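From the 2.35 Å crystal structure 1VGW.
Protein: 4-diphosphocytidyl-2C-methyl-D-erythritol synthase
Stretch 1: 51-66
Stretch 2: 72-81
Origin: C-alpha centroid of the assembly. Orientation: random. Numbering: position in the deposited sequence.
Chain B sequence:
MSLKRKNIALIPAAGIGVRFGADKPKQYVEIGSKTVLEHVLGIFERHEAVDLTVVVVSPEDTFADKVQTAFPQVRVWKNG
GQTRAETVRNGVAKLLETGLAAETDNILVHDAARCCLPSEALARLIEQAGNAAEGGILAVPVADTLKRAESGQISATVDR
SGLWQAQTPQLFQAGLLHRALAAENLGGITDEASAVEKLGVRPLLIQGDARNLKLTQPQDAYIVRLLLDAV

Stretch 1 (51-66) DLTVVVVSPEDTFADK
Stretch 2 72-81: PQVRVWKNGG

Valines dominate the apolar centre of this contact, as suits extended chains whose β-branched side chains favour phi near -120° and psi near 130°. On one face, Val55 (chi1 t) sets CG2 3.9 Å from Val74 CG1; Val76 (t) shares this face. CG1 of Val76 also meets Val57 CG2 (chi1 m) at 4.4 Å and Ala64 CB at 4.2 Å. Ala64 belongs to the helix that follows the first strand; its CA-to-CB bond points toward the second stretch, and its methyl is the part that packs against Val76.

On the opposite face lie Val54 and Val56 (both t), with Arg75 and Trp77. The indole of Trp77 (chi1 -69°, chi2 -15°) presents a ring face to Val54: CG1 of Val54 stands 3.9 Å from the centroid of the six-membered ring, 17° off its normal, a CH-pi contact. Farther out, Leu52 (chi1 t, chi2 80°) brings CD1 to 4.0 Å from NE of Arg75, at the edge of the guanidinium. Arg75 begins with chi1 -52° and chi2 -132°, then extends.

The strand through Val54 to Val56 and the strand through Arg75 to Trp77 run side by side, their axes 4.9 Å apart at closest approach and their directions 23° from parallel. The register pairs Val54 with Arg75 (CA-CA 4.7 Å), Val55 with Val76 (5.1 Å) and Val56 with Trp77 (4.9 Å). In the parallel pattern Arg75 bonds to the residues on either side of its partner Val54, and Trp77 to those on either side of Val56: Arg75 N donates to Thr53 O and Val55 N to Arg75 O, both at 3.0 Å and nearly straight; Trp77 N donates to Val55 O at 3.0 Å, and Val57 N to Trp77 O at 2.9 Å.

Beyond the strands, Lys78 and Asn79 turn with positive psi (56° and 47°), and Gly80 N gives Val57 O a weak hydrogen bond of 3.0 Å. Glycine fits here because an ideal CB would point toward the first stretch and lie 2.9 Å from Val57 O, a clash.

At the polar edge, Lys78 (chi1 m, the rest t) stretches its aliphatic chain past Val57, CG to Val57 CG2 being 3.8 Å, and carries NZ to a 3.2 Å salt bridge with Asp65 OD1. A long lysine can thus cover apolar surface while keeping its charge outside. Asp65 (chi1 -61°) starts away from the second stretch, but its carboxylate comes nearer. Before it, Ser58 OG accepts from Asp61 N at 3.1 Å, and Asp61 (chi1 t) caps the helix through a weak 3.4 Å bond from Ala64 N to its OD2.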

# COMPACT_ATOMS: atom_id res chain seq x y z
N ASP B 51 17.27 24.00 0.06
CA ASP B 51 18.37 24.88 -0.28
C ASP B 51 19.44 24.22 -1.12
O ASP B 51 20.30 24.90 -1.68
CB ASP B 51 19.02 25.37 1.06
CG ASP B 51 17.97 25.96 1.98
OD1 ASP B 51 17.32 26.96 1.58
OD2 ASP B 51 17.68 25.37 3.05
N LEU B 52 19.48 22.89 -1.16
CA LEU B 52 20.48 22.17 -1.91
C LEU B 52 19.98 20.72 -2.11
O LEU B 52 19.13 20.24 -1.34
CB LEU B 52 21.81 22.16 -1.14
CG LEU B 52 23.00 21.47 -1.75
CD1 LEU B 52 23.70 22.34 -2.80
CD2 LEU B 52 24.04 21.04 -0.73
N THR B 53 20.50 20.10 -3.16
CA THR B 53 20.16 18.72 -3.51
C THR B 53 21.43 17.98 -3.92
O THR B 53 22.28 18.51 -4.65
CB THR B 53 19.10 18.66 -4.60
OG1 THR B 53 17.91 19.30 -4.12
CG2 THR B 53 18.79 17.27 -5.08
N VAL B 54 21.66 16.82 -3.32
CA VAL B 54 22.83 16.01 -3.63
C VAL B 54 22.37 14.58 -4.01
O VAL B 54 21.38 14.13 -3.43
CB VAL B 54 23.79 15.90 -2.45
CG1 VAL B 54 25.09 15.21 -2.83
CG2 VAL B 54 24.12 17.31 -1.89
N VAL B 55 23.04 13.98 -4.97
CA VAL B 55 22.77 12.63 -5.46
C VAL B 55 24.08 11.85 -5.34
O VAL B 55 25.08 12.45 -5.76
CB VAL B 55 22.38 12.56 -6.96
CG1 VAL B 55 21.99 11.10 -7.28
CG2 VAL B 55 21.22 13.48 -7.28
N VAL B 56 24.09 10.70 -4.71
CA VAL B 56 25.34 9.95 -4.60
C VAL B 56 25.25 8.69 -5.47
O VAL B 56 24.35 7.86 -5.29
CB VAL B 56 25.65 9.52 -3.16
CG1 VAL B 56 26.92 8.69 -3.15
CG2 VAL B 56 25.79 10.72 -2.23
N VAL B 57 26.11 8.60 -6.49
CA VAL B 57 26.11 7.43 -7.35
C VAL B 57 27.40 6.62 -7.21
O VAL B 57 28.38 7.08 -6.62
CB VAL B 57 26.02 7.79 -8.84
CG1 VAL B 57 24.70 8.43 -9.19
CG2 VAL B 57 27.24 8.66 -9.19
N SER B 58 27.42 5.49 -7.93
CA SER B 58 28.62 4.63 -7.93
C SER B 58 29.63 5.27 -8.87
O SER B 58 29.24 5.98 -9.79
CB SER B 58 28.25 3.24 -8.41
OG SER B 58 28.55 3.06 -9.79
N PRO B 59 30.91 5.03 -8.66
CA PRO B 59 31.96 5.62 -9.49
C PRO B 59 31.95 5.06 -10.90
O PRO B 59 32.44 5.67 -11.85
CB PRO B 59 33.24 5.30 -8.76
CG PRO B 59 32.93 4.08 -7.96
CD PRO B 59 31.47 4.19 -7.58
N GLU B 60 31.33 3.89 -11.07
CA GLU B 60 31.20 3.29 -12.38
C GLU B 60 30.08 3.94 -13.18
O GLU B 60 30.15 3.99 -14.41
CB GLU B 60 30.94 1.79 -12.27
CG GLU B 60 32.18 0.96 -12.03
CD GLU B 60 32.67 1.00 -10.59
OE1 GLU B 60 33.69 0.32 -10.31
OE2 GLU B 60 32.07 1.69 -9.74
N ASP B 61 29.06 4.45 -12.49
CA ASP B 61 27.92 5.06 -13.14
C ASP B 61 28.35 6.13 -14.14
O ASP B 61 29.11 7.03 -13.78
CB ASP B 61 26.93 5.65 -12.14
CG ASP B 61 25.59 6.02 -12.75
OD1 ASP B 61 24.64 6.30 -11.98
OD2 ASP B 61 25.46 6.03 -14.00
N THR B 62 27.78 6.07 -15.34
CA THR B 62 28.06 6.99 -16.42
C THR B 62 26.88 7.88 -16.77
O THR B 62 27.09 9.11 -16.91
CB THR B 62 28.59 6.28 -17.68
OG1 THR B 62 27.71 5.20 -18.07
CG2 THR B 62 29.99 5.73 -17.42
N PHE B 63 25.64 7.38 -16.69
CA PHE B 63 24.47 8.18 -17.03
C PHE B 63 24.33 9.39 -16.10
O PHE B 63 23.74 10.39 -16.50
CB PHE B 63 23.17 7.41 -17.13
CG PHE B 63 21.98 8.18 -17.63
CD1 PHE B 63 21.93 8.65 -18.94
CD2 PHE B 63 20.88 8.42 -16.82
CE1 PHE B 63 20.83 9.36 -19.42
CE2 PHE B 63 19.79 9.13 -17.29
CZ PHE B 63 19.76 9.61 -18.59
N ALA B 64 24.94 9.29 -14.93
CA ALA B 64 24.99 10.32 -13.92
C ALA B 64 25.59 11.62 -14.46
O ALA B 64 25.06 12.68 -14.13
CB ALA B 64 25.73 9.82 -12.69
N ASP B 65 26.58 11.55 -15.34
CA ASP B 65 27.18 12.72 -15.97
C ASP B 65 26.12 13.50 -16.74
O ASP B 65 26.03 14.72 -16.72
CB ASP B 65 28.29 12.33 -16.94
CG ASP B 65 29.45 11.60 -16.32
OD1 ASP B 65 29.26 10.87 -15.32
OD2 ASP B 65 30.59 11.73 -16.82
N LYS B 66 25.24 12.76 -17.44
CA LYS B 66 24.17 13.42 -18.19
C LYS B 66 23.23 14.15 -17.23
O LYS B 66 22.77 15.25 -17.53
CB LYS B 66 23.43 12.46 -19.09
CG LYS B 66 24.27 11.91 -20.24
CD LYS B 66 23.44 11.04 -21.19
CE LYS B 66 24.35 10.40 -22.24
NZ LYS B 66 23.68 10.29 -23.57
N PRO B 72 22.52 21.82 -13.20
CA PRO B 72 23.80 22.41 -12.87
C PRO B 72 23.97 22.70 -11.39
O PRO B 72 25.06 22.49 -10.83
CB PRO B 72 23.90 23.62 -13.78
CG PRO B 72 22.50 23.98 -14.11
CD PRO B 72 21.75 22.66 -14.14
N GLN B 73 22.91 23.06 -10.68
CA GLN B 73 23.08 23.28 -9.25
C GLN B 73 23.06 22.03 -8.40
O GLN B 73 23.50 22.07 -7.23
CB GLN B 73 22.06 24.32 -8.72
CG GLN B 73 22.55 25.74 -9.00
CD GLN B 73 21.50 26.78 -8.76
OE1 GLN B 73 20.30 26.52 -8.76
NE2 GLN B 73 21.95 28.02 -8.59
N VAL B 74 22.57 20.90 -8.90
CA VAL B 74 22.59 19.66 -8.13
C VAL B 74 24.00 19.12 -8.03
O VAL B 74 24.81 19.21 -8.94
CB VAL B 74 21.67 18.63 -8.82
CG1 VAL B 74 21.85 17.23 -8.27
CG2 VAL B 74 20.24 19.08 -8.73
N ARG B 75 24.35 18.53 -6.87
CA ARG B 75 25.72 18.00 -6.75
C ARG B 75 25.74 16.50 -6.95
O ARG B 75 25.08 15.78 -6.20
CB ARG B 75 26.28 18.38 -5.38
CG ARG B 75 26.13 19.91 -5.14
CD ARG B 75 27.50 20.40 -4.65
NE ARG B 75 27.37 21.80 -4.17
CZ ARG B 75 28.46 22.53 -4.00
NH1 ARG B 75 29.64 21.99 -4.24
NH2 ARG B 75 28.36 23.78 -3.58
N VAL B 76 26.50 16.04 -7.95
CA VAL B 76 26.55 14.61 -8.23
C VAL B 76 27.84 14.05 -7.68
O VAL B 76 28.89 14.23 -8.31
CB VAL B 76 26.39 14.36 -9.75
CG1 VAL B 76 26.78 12.94 -10.13
CG2 VAL B 76 24.95 14.61 -10.20
N TRP B 77 27.80 13.37 -6.54
CA TRP B 77 29.04 12.82 -5.96
C TRP B 77 29.23 11.35 -6.32
O TRP B 77 28.27 10.56 -6.33
CB TRP B 77 29.02 12.98 -4.43
CG TRP B 77 29.13 14.40 -3.95
CD1 TRP B 77 29.53 15.49 -4.69
CD2 TRP B 77 28.88 14.87 -2.62
NE1 TRP B 77 29.52 16.60 -3.90
CE2 TRP B 77 29.14 16.26 -2.62
CE3 TRP B 77 28.50 14.25 -1.43
CZ2 TRP B 77 28.98 17.06 -1.48
CZ3 TRP B 77 28.32 15.05 -0.30
CH2 TRP B 77 28.57 16.43 -0.33
N LYS B 78 30.47 10.93 -6.52
CA LYS B 78 30.69 9.53 -6.92
C LYS B 78 31.36 8.70 -5.86
O LYS B 78 32.40 8.08 -6.07
CB LYS B 78 31.45 9.46 -8.26
CG LYS B 78 30.69 10.16 -9.39
CD LYS B 78 31.43 10.04 -10.70
CE LYS B 78 30.67 10.75 -11.82
NZ LYS B 78 31.51 10.83 -13.05
N ASN B 79 30.76 8.66 -4.68
CA ASN B 79 31.32 7.89 -3.58
C ASN B 79 30.23 7.01 -2.98
O ASN B 79 30.09 6.92 -1.77
CB ASN B 79 31.97 8.76 -2.51
CG ASN B 79 30.99 9.79 -1.97
OD1 ASN B 79 30.62 10.69 -2.72
ND2 ASN B 79 30.56 9.64 -0.74
N GLY B 80 29.52 6.35 -3.89
CA GLY B 80 28.49 5.40 -3.51
C GLY B 80 29.17 4.23 -2.77
O GLY B 80 30.38 4.07 -2.87
N GLY B 81 28.38 3.49 -2.00
CA GLY B 81 28.95 2.37 -1.25
C GLY B 81 28.57 1.06 -1.95
O GLY B 81 28.11 1.06 -3.09